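Local atomic coordinates of Poly(Beta-D-mannuronate) lyase (Pseudopedobacter saltans, PDB entry 7O79), a protein that probably cleaves alginate as a poly(beta-D-mannuronate) lyase, being a member of polysaccharide lyase family 6 with a beta-helix fold. Residues Asp149-Arg152 with Tyr153-Val156; Arg176-Gly179 with Tyr180-Glu184. All coordinates share one frame; numbering follows the deposited sequence.

Interaction 1 (Asp149-Arg152 with Tyr153-Val156); sequences DNSR and YNTV. With PO4 (phosphate ion), chain B.
Phosphate O1 is gripped by two parts of the loop 149-152. The backbone N of Asn150 donates to O1 over 2.9 Å, and the bond is nearly straight at 169°. Arg152 adds NH2, which reaches O1 at 3.1 Å with a more bent geometry, and NH1, whose bond to O1 is weak. NH1 also donates to phosphate O4 at 3.3 Å, and this bond is much straighter at 165°. The phosphorus lies in the guanidinium plane, so the ion sits at the edge of the group and not over its face. The Arg152 CG lies beside its backbone N, which turns the extended chain back toward Asn150. Asp189 forms a salt bridge with NH1 and probably helps to orient the group. Asp149 OD1 lies 2.6 Å from phosphate O3, so close for two oxygens that one of the acid groups probably holds a proton. The ion probably comes from the crystallisation liquor.

The loop belongs to the right-handed parallel beta-helix of this lyase family. It leads from strand 144-146 into strand 155-162.

At the strand end, Ser151 OG and Asn154 ND2 approach to 3.0 Å. Ser151 OG swings away from its own backbone N (chi1 -179°), and this places it beside the Asn154 amide. Both residues are buried. Asn154 ND2 uses its two hydrogens on Asn146 OD1 and Gly124 O. Ser151 OG is within bonding reach of the same acceptors, but its single proton can serve one at a time. Asn154 OD1 takes a hydrogen bond from Asn127 N. A water links the backbones: it donates to Ser151 O at 3.0 Å and accepts from Asn154 N at 3.1 Å. The Tyr153 ring leans obliquely past Arg152 CB, 3.7 Å from CD2, and stacks with Phe192.

Interaction 2 (Arg176-Gly179 with Tyr180-Glu184); sequences RIWG and YGRSE
The guanidinium of Arg182 lies flat on the indole of Trp178, a cation-pi stack beside a type II beta turn from Gly179 to Arg182. The planes differ by only 5°. Arg182 CZ stands 3.3 Å from the centroid of the five-membered ring, almost on its normal. NH1 lies above CD2 and CG, while NH2 is nearer CE2 and NE1. The opposite face of the indole meets Arg176, whose NE sits toward the rim. Trp178 is thus sandwiched between two arginines. The ring lies between the two like charges, with Arg176 NE 6.4 Å from Arg182 NH2.

The turn sets the geometry. Its backbone bond, Arg182 N to Gly179 O, measures 3.0 Å and lies in the carbonyl plane. The CG of Arg182 is anti to its own backbone N (chi1 -160°), and the chain then runs extended to NE alongside the tryptophan.

Gly179 and Gly181 adopt backbone angles that would jam a CB against the preceding carbonyl O. Further out, Gln148 OE1 accepts from Gly179 N, and Asn146 ND2 donates to Trp178 O. A type I turn follows, closed by Glu184 N donating to Gly181 O at 2.9 Å.

In the fold
Interaction 1 comes first along the chain and interaction 2 follows, with centres about 12 Å apart. Strand 155-162 continues from the first and leads on to strand 175-177, where the second begins. These two strands belong to different faces of the parallel beta-helix. Strand 175-177 lies beside strand 144-146, which precedes the loop of interaction 1. Asn146 is common to both: its side chain serves Ser151 and Asn154 in one contact and Trp178 O in the other. The contacts also touch directly, where Arg152 NH1 packs against Tyr180 CB at 4.3 Å. Together they join loops from successive coils of the helix, with the bound phosphate nearby.

Interaction 1 (Asp149-Arg152 with Tyr153-Val156)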
# COMPACT_ATOMS: atom_id res chain seq x y z
N ASP A 149 4.85 -15.40 -2.20
CA ASP A 149 5.63 -16.13 -3.19
C ASP A 149 4.98 -16.05 -4.56
O ASP A 149 3.75 -15.98 -4.67
CB ASP A 149 5.78 -17.59 -2.78
CG ASP A 149 6.57 -17.75 -1.49
OD1 ASP A 149 7.82 -17.73 -1.53
OD2 ASP A 149 5.94 -17.88 -0.44
N ASN A 150 5.82 -15.99 -5.59
CA ASN A 150 5.41 -16.08 -6.99
C ASN A 150 4.33 -15.05 -7.37
O ASN A 150 3.42 -15.33 -8.15
CB ASN A 150 4.95 -17.51 -7.31
CG ASN A 150 4.93 -17.79 -8.79
OD1 ASN A 150 5.87 -17.44 -9.50
ND2 ASN A 150 3.86 -18.41 -9.26
N SER A 151 4.47 -13.80 -6.85
CA SER A 151 3.47 -12.76 -7.14
C SER A 151 4.19 -11.41 -7.35
O SER A 151 4.18 -10.49 -6.53
CB SER A 151 2.42 -12.73 -6.02
OG SER A 151 1.42 -11.77 -6.24
N ARG A 152 4.85 -11.28 -8.50
CA ARG A 152 5.67 -10.12 -8.82
C ARG A 152 5.05 -9.34 -9.97
O ARG A 152 4.34 -9.90 -10.81
CB ARG A 152 7.09 -10.55 -9.21
CG ARG A 152 7.85 -11.28 -8.14
CD ARG A 152 9.24 -11.69 -8.62
NE ARG A 152 10.08 -12.15 -7.51
CZ ARG A 152 9.97 -13.35 -6.94
NH1 ARG A 152 10.77 -13.69 -5.93
NH2 ARG A 152 9.06 -14.21 -7.37
N TYR A 153 5.37 -8.03 -10.01
CA TYR A 153 5.01 -7.13 -11.12
C TYR A 153 3.51 -6.93 -11.27
O TYR A 153 2.99 -6.78 -12.38
CB TYR A 153 5.63 -7.59 -12.45
CG TYR A 153 7.14 -7.47 -12.47
CD1 TYR A 153 7.74 -6.25 -12.77
CD2 TYR A 153 7.95 -8.56 -12.19
CE1 TYR A 153 9.13 -6.12 -12.77
CE2 TYR A 153 9.33 -8.44 -12.19
CZ TYR A 153 9.91 -7.23 -12.48
OH TYR A 153 11.27 -7.13 -12.48
N ASN A 154 2.78 -6.94 -10.17
CA ASN A 154 1.37 -6.59 -10.19
C ASN A 154 1.21 -5.08 -10.02
O ASN A 154 2.04 -4.42 -9.39
CB ASN A 154 0.63 -7.35 -9.10
CG ASN A 154 0.73 -8.86 -9.29
OD1 ASN A 154 0.44 -9.37 -10.37
ND2 ASN A 154 1.11 -9.59 -8.22
N THR A 155 0.16 -4.54 -10.63
CA THR A 155 -0.03 -3.10 -10.72
C THR A 155 -1.48 -2.79 -10.38
O THR A 155 -2.39 -3.46 -10.88
CB THR A 155 0.32 -2.58 -12.14
OG1 THR A 155 1.73 -2.75 -12.36
CG2 THR A 155 -0.01 -1.09 -12.29
N VAL A 156 -1.69 -1.80 -9.52
CA VAL A 156 -3.01 -1.29 -9.18
C VAL A 156 -2.98 0.21 -9.46
O VAL A 156 -2.20 0.94 -8.84
CB VAL A 156 -3.38 -1.56 -7.71
CG1 VAL A 156 -4.68 -0.85 -7.33
CG2 VAL A 156 -3.42 -3.07 -7.41
P PO4 B . 9.70 -17.11 -4.81
O1 PO4 B . 8.69 -15.98 -4.91
O2 PO4 B . 9.72 -17.85 -6.14
O3 PO4 B . 9.27 -18.04 -3.71
O4 PO4 B . 11.09 -16.62 -4.49
O HOH W 1 3.73 -7.68 -7.34

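Interaction 2 (Arg176-Gly179 with Tyr180-Glu184)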
# COMPACT_ATOMS: atom_id res chain seq x y z
N ARG A 176 -1.37 -4.31 1.61
CA ARG A 176 -0.26 -4.97 2.30
C ARG A 176 0.51 -5.80 1.28
O ARG A 176 -0.03 -6.74 0.70
CB ARG A 176 -0.77 -5.83 3.47
CG ARG A 176 0.36 -6.55 4.22
CD ARG A 176 -0.12 -7.39 5.43
NE ARG A 176 -0.92 -8.55 5.03
CZ ARG A 176 -1.80 -9.16 5.81
NH1 ARG A 176 -1.98 -8.76 7.07
NH2 ARG A 176 -2.47 -10.21 5.35
N ILE A 177 1.78 -5.44 1.05
CA ILE A 177 2.59 -6.01 -0.04
C ILE A 177 3.67 -6.91 0.55
O ILE A 177 4.75 -6.45 0.92
CB ILE A 177 3.21 -4.94 -0.94
CG1 ILE A 177 2.19 -3.84 -1.26
CG2 ILE A 177 3.82 -5.60 -2.20
CD1 ILE A 177 0.97 -4.36 -2.00
N TRP A 178 3.41 -8.22 0.55
CA TRP A 178 4.43 -9.19 0.86
C TRP A 178 5.24 -9.52 -0.39
O TRP A 178 4.88 -9.13 -1.51
CB TRP A 178 3.81 -10.48 1.40
CG TRP A 178 3.18 -10.38 2.77
CD1 TRP A 178 3.57 -9.59 3.82
CD2 TRP A 178 2.06 -11.13 3.23
NE1 TRP A 178 2.75 -9.79 4.91
CE2 TRP A 178 1.82 -10.75 4.58
CE3 TRP A 178 1.24 -12.11 2.65
CZ2 TRP A 178 0.78 -11.30 5.34
CZ3 TRP A 178 0.20 -12.66 3.41
CH2 TRP A 178 -0.02 -12.25 4.74
N GLY A 179 6.32 -10.27 -0.19
CA GLY A 179 7.20 -10.70 -1.24
C GLY A 179 8.63 -10.66 -0.79
O GLY A 179 8.92 -10.44 0.39
N TYR A 180 9.54 -10.91 -1.72
CA TYR A 180 10.97 -10.89 -1.40
C TYR A 180 11.34 -9.54 -0.80
O TYR A 180 11.04 -8.50 -1.38
CB TYR A 180 11.80 -11.17 -2.64
CG TYR A 180 13.29 -11.13 -2.41
CD1 TYR A 180 13.98 -9.92 -2.39
CD2 TYR A 180 14.02 -12.30 -2.22
CE1 TYR A 180 15.35 -9.86 -2.18
CE2 TYR A 180 15.39 -12.25 -2.01
CZ TYR A 180 16.05 -11.04 -1.98
OH TYR A 180 17.41 -11.00 -1.78
N GLY A 181 12.05 -9.58 0.32
CA GLY A 181 12.34 -8.42 1.13
C GLY A 181 11.62 -8.45 2.46
O GLY A 181 11.94 -7.65 3.34
N ARG A 182 10.68 -9.37 2.61
CA ARG A 182 9.94 -9.48 3.86
C ARG A 182 10.89 -9.70 5.04
O ARG A 182 10.73 -9.11 6.10
CB ARG A 182 8.92 -10.63 3.79
CG ARG A 182 7.81 -10.53 4.82
CD ARG A 182 6.64 -11.44 4.47
NE ARG A 182 5.71 -11.58 5.58
CZ ARG A 182 4.66 -12.40 5.58
NH1 ARG A 182 4.41 -13.15 4.51
NH2 ARG A 182 3.86 -12.46 6.63
N SER A 183 11.89 -10.55 4.83
CA SER A 183 12.88 -10.85 5.85
C SER A 183 14.09 -9.94 5.75
O SER A 183 15.18 -10.28 6.24
CB SER A 183 13.30 -12.32 5.79
OG SER A 183 12.22 -13.13 6.19
N GLU A 184 13.93 -8.80 5.07
CA GLU A 184 14.80 -7.64 5.11
C GLU A 184 15.94 -7.94 4.15
O GLU A 184 17.02 -7.34 4.24
CB GLU A 184 15.34 -7.36 6.52
CG GLU A 184 14.28 -7.05 7.61
CD GLU A 184 13.17 -6.05 7.24
OE1 GLU A 184 13.30 -5.24 6.30
OE2 GLU A 184 12.15 -6.06 7.98